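Local atomic coordinates of haloacid dehalogenase-like hydrolase (Klebsiella pneumoniae subsp. pneumoniae, PDB entry 3PGV), a protein that probably acts as a magnesium-dependent phosphatase of the Cof family within the haloacid dehalogenase-like hydrolase superfamily. Residues 64-70 and 144-148; 76-80 and 90-94; 110-114 and 163-168; 228-232 and 278-283. All blocks are in the same frame, centred on the assembly; numbering follows the deposited sequence. Where two conformers were deposited one is given.

Interaction 1: residues 64-70 and 144-148; sequences HYIDVGQ and KEAVF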
loop_
_atom_site.group_PDB
_atom_site.type_symbol
_atom_site.label_atom_id
_atom_site.label_comp_id
_atom_site.label_asym_id
_atom_site.label_seq_id
_atom_site.Cartn_x
_atom_site.Cartn_y
_atom_site.Cartn_z
ATOM N N HIS A 64 5.205 0.650 -5.914
ATOM C CA HIS A 64 4.867 1.086 -7.269
ATOM C C HIS A 64 4.490 -0.173 -8.064
ATOM O O HIS A 64 4.984 -1.263 -7.750
ATOM C CB HIS A 64 6.086 1.755 -7.919
ATOM C CG HIS A 64 5.787 2.460 -9.203
ATOM N ND1 HIS A 64 5.597 1.762 -10.378
ATOM C CD2 HIS A 64 5.752 3.787 -9.472
ATOM C CE1 HIS A 64 5.394 2.678 -11.311
ATOM N NE2 HIS A 64 5.491 3.912 -10.812
ATOM N N TYR A 65 3.644 -0.032 -9.079
ATOM C CA TYR A 65 3.208 -1.161 -9.904
ATOM C C TYR A 65 4.394 -1.932 -10.532
ATOM O O TYR A 65 4.405 -3.160 -10.506
ATOM C CB TYR A 65 2.210 -0.702 -10.978
ATOM C CG TYR A 65 1.560 -1.847 -11.716
ATOM C CD1 TYR A 65 0.624 -2.667 -11.088
ATOM C CD2 TYR A 65 1.818 -2.070 -13.068
ATOM C CE1 TYR A 65 0.044 -3.746 -11.753
ATOM C CE2 TYR A 65 1.233 -3.138 -13.749
ATOM C CZ TYR A 65 0.339 -3.972 -13.088
ATOM O OH TYR A 65 -0.261 -5.011 -13.757
ATOM N N ILE A 66 5.427 -1.212 -10.996
ATOM C CA ILE A 66 6.620 -1.838 -11.569
ATOM C C ILE A 66 7.312 -2.726 -10.535
ATOM O O ILE A 66 7.836 -3.791 -10.882
ATOM C CB ILE A 66 7.583 -0.762 -12.156
ATOM C CG1 ILE A 66 6.911 -0.001 -13.319
ATOM C CG2 ILE A 66 8.931 -1.395 -12.602
ATOM C CD1 ILE A 66 7.651 1.279 -13.746
ATOM N N ASP A 67 7.241 -2.320 -9.250
ATOM C CA ASP A 67 7.883 -3.002 -8.125
ATOM C C ASP A 67 7.083 -4.250 -7.627
ATOM O O ASP A 67 7.547 -4.951 -6.739
ATOM C CB ASP A 67 8.102 -2.004 -6.975
ATOM C CG ASP A 67 9.457 -2.084 -6.305
ATOM O OD1 ASP A 67 10.143 -3.120 -6.470
ATOM O OD2 ASP A 67 9.810 -1.141 -5.574
ATOM N N VAL A 68 5.905 -4.523 -8.208
ATOM C CA VAL A 68 5.126 -5.726 -7.845
ATOM C C VAL A 68 5.058 -6.718 -9.007
ATOM O O VAL A 68 4.292 -7.683 -8.951
ATOM C CB VAL A 68 3.708 -5.411 -7.265
ATOM C CG1 VAL A 68 3.811 -4.677 -5.951
ATOM C CG2 VAL A 68 2.859 -4.636 -8.254
ATOM N N GLY A 69 5.872 -6.475 -10.038
ATOM C CA GLY A 69 5.925 -7.302 -11.239
ATOM C C GLY A 69 6.170 -8.771 -10.974
ATOM O O GLY A 69 5.427 -9.624 -11.467
ATOM N N GLN A 70 7.203 -9.082 -10.177
ATOM C CA GLN A 70 7.536 -10.472 -9.879
ATOM C C GLN A 70 6.448 -11.136 -9.015
ATOM O O GLN A 70 6.148 -12.317 -9.212
ATOM C CB GLN A 70 8.923 -10.586 -9.223
ATOM C CG GLN A 70 9.506 -11.998 -9.309
ATOM C CD GLN A 70 10.783 -12.175 -8.512
ATOM O OE1 GLN A 70 11.242 -11.277 -7.789
ATOM N NE2 GLN A 70 11.349 -13.369 -8.582
ATOM N N LYS A 144 15.546 -11.662 -10.016
ATOM C CA LYS A 144 14.492 -11.726 -11.030
ATOM C C LYS A 144 13.445 -10.616 -10.831
ATOM O O LYS A 144 12.383 -10.632 -11.472
ATOM C CB LYS A 144 13.843 -13.118 -11.039
ATOM C CG LYS A 144 13.763 -13.734 -12.432
ATOM C CD LYS A 144 13.627 -15.249 -12.366
ATOM C CE LYS A 144 13.618 -15.872 -13.730
ATOM N NZ LYS A 144 13.684 -17.353 -13.650
ATOM N N GLU A 145 13.775 -9.621 -9.985
ATOM C CA GLU A 145 12.924 -8.454 -9.740
ATOM C C GLU A 145 13.019 -7.487 -10.890
ATOM O O GLU A 145 14.033 -7.450 -11.573
ATOM C CB GLU A 145 13.338 -7.744 -8.444
ATOM C CG GLU A 145 12.831 -8.414 -7.182
ATOM C CD GLU A 145 12.976 -7.566 -5.933
ATOM O OE1 GLU A 145 14.125 -7.206 -5.586
ATOM O OE2 GLU A 145 11.937 -7.257 -5.302
ATOM N N ALA A 146 12.014 -6.642 -11.056
ATOM C CA ALA A 146 12.029 -5.643 -12.108
ATOM C C ALA A 146 13.071 -4.569 -11.823
ATOM O O ALA A 146 13.320 -4.243 -10.664
ATOM C CB ALA A 146 10.660 -5.010 -12.246
ATOM N N VAL A 147 13.685 -4.023 -12.883
ATOM C CA VAL A 147 14.614 -2.910 -12.748
ATOM C C VAL A 147 13.821 -1.634 -12.396
ATOM O O VAL A 147 13.026 -1.155 -13.209
ATOM C CB VAL A 147 15.481 -2.722 -14.033
ATOM C CG1 VAL A 147 16.390 -1.498 -13.910
ATOM C CG2 VAL A 147 16.301 -3.979 -14.331
ATOM N N PHE A 148 13.956 -1.158 -11.154
ATOM C CA PHE A 148 13.276 0.060 -10.710
ATOM C C PHE A 148 14.255 0.958 -9.916
ATOM O O PHE A 148 14.543 0.684 -8.750
ATOM C CB PHE A 148 11.999 -0.286 -9.889
ATOM C CG PHE A 148 11.064 0.882 -9.629
ATOM C CD1 PHE A 148 10.519 1.606 -10.682
ATOM C CD2 PHE A 148 10.659 1.197 -8.337
ATOM C CE1 PHE A 148 9.654 2.684 -10.440
ATOM C CE2 PHE A 148 9.762 2.254 -8.101
ATOM C CZ PHE A 148 9.276 2.991 -9.153
#
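His64 meets the ring of Phe148 at the start of 64-70: Phe148 CZ lies over one face of the imidazole, 3.5 Å from His64 CG and displaced toward the rim. With the ring planes at 42°, the pair is oblique, neither stacked nor edge-to-face. The imidazole is held from both of its nitrogens: the backbone N of Ile66 donates to His64 ND1 (3.0 Å, 164°), almost exactly in the ring plane, and His64 NE2 is hydrogen-bonded to the backbone O of Glu127, which fixes the rotation of the ring that Phe148 covers. Ile66 comes next. Ile66 CG2 stands anti to the backbone N and fits between Phe148 CD1, at 3.9 Å, and Ala146 CB, at 4.0 Å, while Ile66 CD1 reaches the same ring farther out at CE1. Asp67 crosses near the other flank of the ring, OD2 of Asp67 being 3.7 Å from Phe148 CD2. Gln70, extended with CG anti to the backbone N (chi1 -161°), lays its amide across the backbone of Lys144 and Glu145; Gln70 OE1 comes to 3.3 Å from Glu145 CG, a van der Waals contact. The loop 144-148, between strands 129-132 and 150-152 of the six-stranded sheet, thus lies against the turn leading into helix 69-75, while Val68 and Tyr65 pack on strand 80-83 of the eight-stranded sheet.

Interaction 2: residues 76-80 and 90-94; sequences GIRSY and HDSDG. With EDO (1,2-ethanediol), chain K.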
loop_
_atom_site.group_PDB
_atom_site.type_symbol
_atom_site.label_atom_id
_atom_site.label_comp_id
_atom_site.label_asym_id
_atom_site.label_seq_id
_atom_site.Cartn_x
_atom_site.Cartn_y
_atom_site.Cartn_z
ATOM N N GLY A 76 -0.500 -16.586 -9.750
ATOM C CA GLY A 76 -1.141 -17.737 -10.372
ATOM C C GLY A 76 -2.611 -17.522 -10.653
ATOM O O GLY A 76 -3.271 -18.394 -11.232
ATOM N N ILE A 77 -3.142 -16.349 -10.256
ATOM C CA ILE A 77 -4.554 -15.993 -10.460
ATOM C C ILE A 77 -4.685 -14.596 -11.058
ATOM O O ILE A 77 -3.776 -13.781 -10.932
ATOM C CB ILE A 77 -5.369 -16.112 -9.133
ATOM C CG1 ILE A 77 -4.816 -15.134 -8.047
ATOM C CG2 ILE A 77 -5.394 -17.582 -8.622
ATOM C CD1 ILE A 77 -5.747 -14.867 -6.927
ATOM N N ARG A 78 -5.833 -14.311 -11.681
ATOM C CA ARG A 78 -6.117 -12.988 -12.236
ATOM C C ARG A 78 -6.735 -12.158 -11.125
ATOM O O ARG A 78 -7.695 -12.609 -10.483
ATOM C CB ARG A 78 -7.098 -13.089 -13.451
ATOM C CG ARG A 78 -6.782 -14.220 -14.462
ATOM C CD ARG A 78 -6.036 -13.753 -15.701
ATOM N NE ARG A 78 -6.802 -12.771 -16.455
ATOM C CZ ARG A 78 -6.307 -12.082 -17.467
ATOM N NH1 ARG A 78 -5.064 -12.292 -17.876
ATOM N NH2 ARG A 78 -7.044 -11.160 -18.073
ATOM N N SER A 79 -6.165 -10.979 -10.846
ATOM C CA SER A 79 -6.633 -10.141 -9.738
ATOM C C SER A 79 -6.418 -8.667 -10.012
ATOM O O SER A 79 -5.519 -8.304 -10.776
ATOM C CB SER A 79 -5.919 -10.528 -8.443
ATOM O OG SER A 79 -4.511 -10.439 -8.592
ATOM N N TYR A 80 -7.206 -7.799 -9.338
ATOM C CA TYR A 80 -7.003 -6.356 -9.400
ATOM C C TYR A 80 -5.817 -6.003 -8.493
ATOM O O TYR A 80 -5.643 -6.619 -7.425
ATOM C CB TYR A 80 -8.253 -5.605 -8.942
ATOM C CG TYR A 80 -9.281 -5.407 -10.036
ATOM C CD1 TYR A 80 -9.117 -4.420 -11.003
ATOM C CD2 TYR A 80 -10.459 -6.149 -10.055
ATOM C CE1 TYR A 80 -10.065 -4.227 -12.006
ATOM C CE2 TYR A 80 -11.426 -5.946 -11.035
ATOM C CZ TYR A 80 -11.226 -4.982 -12.012
ATOM O OH TYR A 80 -12.180 -4.776 -12.987
ATOM N N HIS A 90 -4.745 -1.377 -11.322
ATOM C CA HIS A 90 -4.561 -2.061 -12.591
ATOM C C HIS A 90 -5.391 -3.308 -12.596
ATOM O O HIS A 90 -5.558 -3.933 -11.554
ATOM C CB HIS A 90 -3.090 -2.428 -12.801
ATOM C CG HIS A 90 -2.207 -1.269 -13.135
ATOM N ND1 HIS A 90 -1.828 -0.352 -12.172
ATOM C CD2 HIS A 90 -1.536 -0.999 -14.283
ATOM C CE1 HIS A 90 -0.987 0.479 -12.772
ATOM N NE2 HIS A 90 -0.780 0.131 -14.043
ATOM N N ASP A 91 -5.906 -3.699 -13.759
ATOM C CA ASP A 91 -6.607 -4.970 -13.876
ATOM C C ASP A 91 -5.585 -6.096 -14.092
ATOM O O ASP A 91 -4.382 -5.824 -14.164
ATOM C CB ASP A 91 -7.672 -4.932 -15.010
ATOM C CG ASP A 91 -7.126 -4.710 -16.422
ATOM O OD1 ASP A 91 -5.898 -4.882 -16.623
ATOM O OD2 ASP A 91 -7.940 -4.457 -17.338
ATOM N N SER A 92 -6.058 -7.352 -14.226
ATOM C CA SER A 92 -5.175 -8.514 -14.410
ATOM C C SER A 92 -4.333 -8.461 -15.701
ATOM O O SER A 92 -3.344 -9.180 -15.804
ATOM C CB SER A 92 -5.972 -9.807 -14.348
ATOM O OG SER A 92 -7.088 -9.762 -15.219
ATOM N N ASP A 93 -4.692 -7.573 -16.654
ATOM C CA ASP A 93 -3.965 -7.433 -17.924
ATOM C C ASP A 93 -2.944 -6.293 -17.927
ATOM O O ASP A 93 -2.323 -6.016 -18.971
ATOM C CB ASP A 93 -4.948 -7.299 -19.098
ATOM C CG ASP A 93 -5.712 -8.574 -19.361
ATOM O OD1 ASP A 93 -5.058 -9.645 -19.490
ATOM O OD2 ASP A 93 -6.969 -8.524 -19.379
ATOM N N GLY A 94 -2.764 -5.652 -16.768
ATOM C CA GLY A 94 -1.800 -4.570 -16.618
ATOM C C GLY A 94 -2.320 -3.227 -17.079
ATOM O O GLY A 94 -1.555 -2.258 -17.166
HETATM C C1 EDO K . -9.263 -9.085 -12.438
HETATM O O1 EDO K . -9.246 -7.868 -13.188
HETATM C C2 EDO K . -10.293 -10.042 -13.031
HETATM O O2 EDO K . -10.117 -11.350 -12.463
#
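A type I beta turn, Asp91 to Gly94, links strands 88-90 and 96-99 at the edge of the eight-stranded sheet, and Arg78 from the approach to strand 80-83 reaches across to it. The guanidinium forms a salt bridge with Asp93: Arg78 NH2 lies 2.9 Å from Asp93 OD1, and Arg78 NH1 shares the same oxygen, but both hydrogen bonds are weak, bent to 144° and 135°. Bends in the middle of its chain fold the arginine back over Ser92, whose OG sits above one guanidinium face, 3.3 Å from Arg78 NE, at an angle too poor for a hydrogen bond. Within the turn, Asp91 OD1 accepts from the backbone N of Asp93 (2.9 Å), which meets it from above the carboxylate plane; this is an Asx turn. Asp91 OD2 is held by Gln95. The Tyr80 ring passes slantwise by Asp91, Tyr80 CE1 being 3.9 Å from Asp91 CB. A molecule of 1,2-ethanediol, probably from the crystallisation liquor, places O1 over the centre of one Tyr80 face and makes weak hydrogen bonds to Ser92 N and Arg78 O. Both guanidinium bonds go to Asp93 OD1, while Asp93 OD2 is equally close to Arg78 NH2 alone; with the planes 60° apart, the groups do not meet as a flat, paired bidentate bridge, and at this surface position their attraction is probably softened by solvent.

Interaction 3: residues 110-114 and 163-168; sequences LFEIV and ISKVFF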
loop_
_atom_site.group_PDB
_atom_site.type_symbol
_atom_site.label_atom_id
_atom_site.label_comp_id
_atom_site.label_asym_id
_atom_site.label_seq_id
_atom_site.Cartn_x
_atom_site.Cartn_y
_atom_site.Cartn_z
ATOM N N LEU A 110 5.586 19.508 -1.408
ATOM C CA LEU A 110 6.130 18.254 -0.861
ATOM C C LEU A 110 7.514 17.957 -1.391
ATOM O O LEU A 110 8.338 17.377 -0.675
ATOM C CB LEU A 110 5.193 17.074 -1.169
ATOM C CG LEU A 110 3.885 17.026 -0.364
ATOM C CD1 LEU A 110 2.959 15.951 -0.906
ATOM C CD2 LEU A 110 4.160 16.791 1.120
ATOM N N PHE A 111 7.798 18.377 -2.653
ATOM C CA PHE A 111 9.111 18.162 -3.289
ATOM C C PHE A 111 10.243 18.844 -2.517
ATOM O O PHE A 111 11.391 18.409 -2.606
ATOM C CB PHE A 111 9.105 18.693 -4.724
ATOM C CG PHE A 111 8.246 17.950 -5.718
ATOM C CD1 PHE A 111 7.672 16.726 -5.393
ATOM C CD2 PHE A 111 8.084 18.429 -7.013
ATOM C CE1 PHE A 111 6.876 16.041 -6.316
ATOM C CE2 PHE A 111 7.295 17.739 -7.939
ATOM C CZ PHE A 111 6.700 16.544 -7.583
ATOM N N GLU A 112 9.924 19.935 -1.782
ATOM C CA GLU A 112 10.920 20.814 -1.186
ATOM C C GLU A 112 10.722 21.058 0.305
ATOM O O GLU A 112 11.543 21.736 0.914
ATOM C CB GLU A 112 10.933 22.167 -1.948
ATOM C CG GLU A 112 11.339 22.039 -3.417
ATOM C CD GLU A 112 12.702 21.387 -3.617
ATOM O OE1 GLU A 112 13.658 21.784 -2.912
ATOM O OE2 GLU A 112 12.810 20.478 -4.471
ATOM N N ILE A 113 9.625 20.535 0.899
ATOM C CA ILE A 113 9.279 20.822 2.299
ATOM C C ILE A 113 10.431 20.545 3.286
ATOM O O ILE A 113 10.641 21.330 4.221
ATOM C CB ILE A 113 7.917 20.177 2.727
ATOM C CG1 ILE A 113 7.405 20.785 4.060
ATOM C CG2 ILE A 113 8.003 18.637 2.785
ATOM C CD1 ILE A 113 5.922 20.405 4.459
ATOM N N VAL A 114 11.213 19.472 3.048
ATOM C CA VAL A 114 12.340 19.124 3.928
ATOM C C VAL A 114 13.624 18.923 3.130
ATOM O O VAL A 114 14.405 18.031 3.438
ATOM C CB VAL A 114 12.021 17.910 4.846
ATOM C CG1 VAL A 114 11.095 18.315 5.984
ATOM C CG2 VAL A 114 11.425 16.758 4.046
ATOM N N ILE A 163 1.850 12.781 -9.871
ATOM C CA ILE A 163 2.446 12.317 -8.607
ATOM C C ILE A 163 1.495 11.400 -7.843
ATOM O O ILE A 163 0.547 11.876 -7.245
ATOM C CB ILE A 163 2.924 13.522 -7.734
ATOM C CG1 ILE A 163 3.728 14.580 -8.575
ATOM C CG2 ILE A 163 3.695 13.052 -6.497
ATOM C CD1 ILE A 163 4.949 14.038 -9.315
ATOM N N SER A 164 1.751 10.077 -7.866
ATOM C CA SER A 164 0.916 9.121 -7.127
ATOM C C SER A 164 1.171 9.229 -5.623
ATOM O O SER A 164 0.242 9.105 -4.830
ATOM C CB SER A 164 1.160 7.696 -7.622
ATOM O OG SER A 164 2.537 7.365 -7.586
ATOM N N LYS A 165 2.427 9.490 -5.230
ATOM C CA LYS A 165 2.775 9.696 -3.832
ATOM C C LYS A 165 4.146 10.315 -3.637
ATOM O O LYS A 165 5.012 10.200 -4.497
ATOM C CB LYS A 165 2.650 8.396 -3.010
ATOM C CG LYS A 165 3.695 7.353 -3.314
ATOM C CD LYS A 165 3.581 6.199 -2.335
ATOM C CE LYS A 165 4.739 5.256 -2.433
ATOM N NZ LYS A 165 4.633 4.154 -1.462
ATOM N N VAL A 166 4.325 10.994 -2.502
ATOM C CA VAL A 166 5.618 11.470 -2.038
ATOM C C VAL A 166 5.882 10.772 -0.705
ATOM O O VAL A 166 4.954 10.636 0.102
ATOM C CB VAL A 166 5.661 13.027 -1.886
ATOM C CG1 VAL A 166 7.009 13.487 -1.293
ATOM C CG2 VAL A 166 5.386 13.719 -3.217
ATOM N N PHE A 167 7.088 10.238 -0.505
ATOM C CA PHE A 167 7.405 9.568 0.761
ATOM C C PHE A 167 8.734 9.982 1.337
ATOM O O PHE A 167 9.702 10.172 0.610
ATOM C CB PHE A 167 7.263 8.041 0.657
ATOM C CG PHE A 167 8.071 7.366 -0.433
ATOM C CD1 PHE A 167 7.641 7.394 -1.757
ATOM C CD2 PHE A 167 9.171 6.578 -0.117
ATOM C CE1 PHE A 167 8.350 6.721 -2.752
ATOM C CE2 PHE A 167 9.866 5.890 -1.109
ATOM C CZ PHE A 167 9.448 5.960 -2.421
ATOM N N PHE A 168 8.757 10.203 2.642
ATOM C CA PHE A 168 9.925 10.683 3.354
ATOM C C PHE A 168 10.560 9.566 4.127
ATOM O O PHE A 168 9.898 8.942 4.965
ATOM C CB PHE A 168 9.534 11.847 4.284
ATOM C CG PHE A 168 8.806 12.960 3.556
ATOM C CD1 PHE A 168 9.513 13.960 2.896
ATOM C CD2 PHE A 168 7.414 12.971 3.481
ATOM C CE1 PHE A 168 8.841 14.958 2.183
ATOM C CE2 PHE A 168 6.745 13.966 2.766
ATOM C CZ PHE A 168 7.462 14.959 2.128
#
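Leu110 and Val166 meet in a contact made almost wholly of apolar side chains, with Leu110 CB 3.9 Å from Val166 CG2 and Leu110 CD1 also against that methyl. Among the aliphatic-to-ring contacts, Phe168 gathers the most neighbours. Leu110 CD2 comes in at the edge of its ring, in plane, 3.9 Å from Phe168 CZ; Ile113 CG2 lies 3.8 Å from the same atom, and Val114 CG2 approaches obliquely, 3.6 Å from Phe168 CD1. The second ring, Phe111, points its bond from the backbone away from 163-168, yet at chi1 -68° swings back so that Phe111 CZ meets Ile163 CD1 at 3.5 Å. The two side chains come from opposite directions, and the isoleucine methyl abuts the ring's edge in plane. One polar atom joins the apolar group: Leu110 O faces the edge of the Phe168 ring, 3.8 Å from Phe168 CE1. Outside the two segments, Met183 of helix 173-187 touches both Leu110 and Phe168, and Val124 of strand 121-126 touches Phe111. The end of helix 104-110 and the turn after it are thus laid over strand 163-169, an inner strand of the six-stranded sheet: the helix-on-sheet layering of an alpha/beta cap domain, consistent with the cap of Cof-type haloacid dehalogenase-like phosphatases.

Interaction 4: residues 228-232 and 278-283; sequences CIAFG and YLRKLY
Phe231 and Tyr278 form an offset edge-to-face pair, the edge of Phe231 directed at the tyrosine face, with centroids 5.7 Å apart and planes at 78°. From CB, which points toward helix 278-283, the Phe231 side chain leaves with CG anti to the carbonyl carbon (chi1 -59°) and makes its contacts with the helix at the far end of the ring. Phe231 CE1 meets Leu279 CD2 at 3.8 Å; on the other flank Phe231 CE2 lies near Tyr278 CD1; at the tip Phe231 CZ touches both, 3.8 Å from Tyr278 CD1 and 3.9 Å from Leu279 CD2. Strand 228-232 is an inner strand of the parallel part of the eight-stranded sheet in this Rossmann-like haloacid dehalogenase core, between strands 23-27 and 246-249, and helix 278-283 runs nearly antiparallel over one face of it, axes 12.1 Å apart at an angle of 160°. The calcium ligand Asp27 ends strand 23-27, and the ligand Asp233 directly follows strand 228-232. Two residues back, Ile229 CD1 inserts between Tyr278 CE1, at 3.8 Å, and Leu282 CD2, which it meets tip to tip. Ile229 CG2 slides past the Tyr283 hydroxyl, 3.8 Å from Tyr283 OH. The polar ends of the tyrosines are satisfied outside the pair: Tyr278 OH hydrogen-bonds Glu265 OE1, and Tyr283 OH the backbone O of Tyr21.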
loop_
_atom_site.group_PDB
_atom_site.type_symbol
_atom_site.label_atom_id
_atom_site.label_comp_id
_atom_site.label_asym_id
_atom_site.label_seq_id
_atom_site.Cartn_x
_atom_site.Cartn_y
_atom_site.Cartn_z
ATOM N N CYS A 228 -16.255 -7.604 1.530
ATOM C CA CYS A 228 -14.807 -7.687 1.636
ATOM C C CYS A 228 -14.313 -8.121 2.975
ATOM O O CYS A 228 -14.760 -7.614 4.004
ATOM C CB CYS A 228 -14.158 -6.375 1.209
ATOM S SG CYS A 228 -14.589 -5.848 -0.464
ATOM N N ILE A 229 -13.302 -8.986 2.966
ATOM C CA ILE A 229 -12.474 -9.286 4.125
ATOM C C ILE A 229 -11.061 -8.793 3.805
ATOM O O ILE A 229 -10.559 -9.056 2.704
ATOM C CB ILE A 229 -12.512 -10.795 4.528
ATOM C CG1 ILE A 229 -11.610 -11.056 5.776
ATOM C CG2 ILE A 229 -12.131 -11.712 3.337
ATOM C CD1 ILE A 229 -11.731 -12.449 6.402
ATOM N N ALA A 230 -10.464 -7.980 4.704
ATOM C CA ALA A 230 -9.150 -7.398 4.443
ATOM C C ALA A 230 -8.093 -7.780 5.479
ATOM O O ALA A 230 -8.414 -7.998 6.652
ATOM C CB ALA A 230 -9.256 -5.894 4.338
ATOM N N PHE A 231 -6.814 -7.809 5.049
ATOM C CA PHE A 231 -5.672 -8.145 5.907
ATOM C C PHE A 231 -4.571 -7.092 5.721
ATOM O O PHE A 231 -4.281 -6.700 4.586
ATOM C CB PHE A 231 -5.140 -9.548 5.560
ATOM C CG PHE A 231 -6.156 -10.660 5.698
ATOM C CD1 PHE A 231 -7.029 -10.966 4.654
ATOM C CD2 PHE A 231 -6.192 -11.452 6.841
ATOM C CE1 PHE A 231 -7.970 -12.002 4.781
ATOM C CE2 PHE A 231 -7.134 -12.490 6.966
ATOM C CZ PHE A 231 -8.012 -12.759 5.932
ATOM N N GLY A 232 -3.981 -6.635 6.834
ATOM C CA GLY A 232 -2.920 -5.620 6.814
ATOM C C GLY A 232 -2.100 -5.549 8.093
ATOM O O GLY A 232 -2.489 -6.118 9.126
ATOM N N TYR A 278 -5.760 -18.748 7.639
ATOM C CA TYR A 278 -7.021 -18.165 8.103
ATOM C C TYR A 278 -8.086 -18.338 7.024
ATOM O O TYR A 278 -9.217 -18.709 7.330
ATOM C CB TYR A 278 -6.826 -16.670 8.424
ATOM C CG TYR A 278 -8.027 -16.014 9.070
ATOM C CD1 TYR A 278 -9.064 -15.495 8.296
ATOM C CD2 TYR A 278 -8.092 -15.837 10.448
ATOM C CE1 TYR A 278 -10.158 -14.862 8.884
ATOM C CE2 TYR A 278 -9.174 -15.190 11.047
ATOM C CZ TYR A 278 -10.202 -14.695 10.261
ATOM O OH TYR A 278 -11.263 -14.048 10.844
ATOM N N LEU A 279 -7.709 -18.081 5.751
ATOM C CA LEU A 279 -8.600 -18.201 4.606
ATOM C C LEU A 279 -9.065 -19.642 4.387
ATOM O O LEU A 279 -10.254 -19.867 4.153
ATOM C CB LEU A 279 -7.928 -17.648 3.335
ATOM C CG LEU A 279 -7.706 -16.118 3.304
ATOM C CD1 LEU A 279 -6.861 -15.713 2.120
ATOM C CD2 LEU A 279 -9.032 -15.364 3.286
ATOM N N ARG A 280 -8.134 -20.629 4.499
ATOM C CA ARG A 280 -8.488 -22.054 4.356
ATOM C C ARG A 280 -9.439 -22.489 5.459
ATOM O O ARG A 280 -10.371 -23.243 5.198
ATOM C CB ARG A 280 -7.235 -22.950 4.357
ATOM C CG ARG A 280 -6.369 -22.781 3.133
ATOM C CD ARG A 280 -5.574 -24.021 2.842
ATOM N NE ARG A 280 -4.546 -23.771 1.833
ATOM C CZ ARG A 280 -3.799 -24.722 1.288
ATOM N NH1 ARG A 280 -3.998 -25.997 1.606
ATOM N NH2 ARG A 280 -2.873 -24.412 0.394
ATOM N N LYS A 281 -9.222 -21.990 6.693
ATOM C CA LYS A 281 -10.078 -22.304 7.836
ATOM C C LYS A 281 -11.475 -21.698 7.639
ATOM O O LYS A 281 -12.481 -22.342 7.951
ATOM C CB LYS A 281 -9.435 -21.781 9.141
ATOM C CG LYS A 281 -10.135 -22.256 10.405
ATOM C CD LYS A 281 -9.464 -21.720 11.651
ATOM N N LEU A 282 -11.532 -20.508 7.034
ATOM C CA LEU A 282 -12.780 -19.777 6.819
ATOM C C LEU A 282 -13.587 -20.303 5.609
ATOM O O LEU A 282 -14.820 -20.369 5.672
ATOM C CB LEU A 282 -12.467 -18.279 6.650
ATOM C CG LEU A 282 -13.659 -17.339 6.451
ATOM C CD1 LEU A 282 -14.573 -17.339 7.670
ATOM C CD2 LEU A 282 -13.190 -15.933 6.159
ATOM N N TYR A 283 -12.895 -20.641 4.504
ATOM C CA TYR A 283 -13.549 -21.027 3.246
ATOM C C TYR A 283 -13.591 -22.538 2.987
ATOM O O TYR A 283 -14.555 -23.023 2.398
ATOM C CB TYR A 283 -12.883 -20.316 2.055
ATOM C CG TYR A 283 -13.140 -18.827 2.010
ATOM C CD1 TYR A 283 -14.233 -18.310 1.320
ATOM C CD2 TYR A 283 -12.268 -17.931 2.615
ATOM C CE1 TYR A 283 -14.469 -16.938 1.264
ATOM C CE2 TYR A 283 -12.489 -16.557 2.562
ATOM C CZ TYR A 283 -13.584 -16.063 1.873
ATOM O OH TYR A 283 -13.804 -14.711 1.813
#

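In the fold
From the N terminus, the chain opens interaction 1 at 64-70, soon followed by interaction 2, whose short loop from 76-80 to 90-94 lies wholly within the longer one that 144-148 closes. The two touch through Tyr65, which packs on His90 and Gly94. Interaction 3 opens at 110-114, before interaction 1 has closed, and ends at 163-168, so these two cross. Interaction 4, 228-232 with 278-283, follows in series. Interactions 2 and 4 work within the eight-stranded-sheet part and interaction 3 within the six-stranded-sheet part; interaction 1 bridges both. Interactions 3 and 4 lie on opposite sides of the chain's centre, about 34 Å apart between centres.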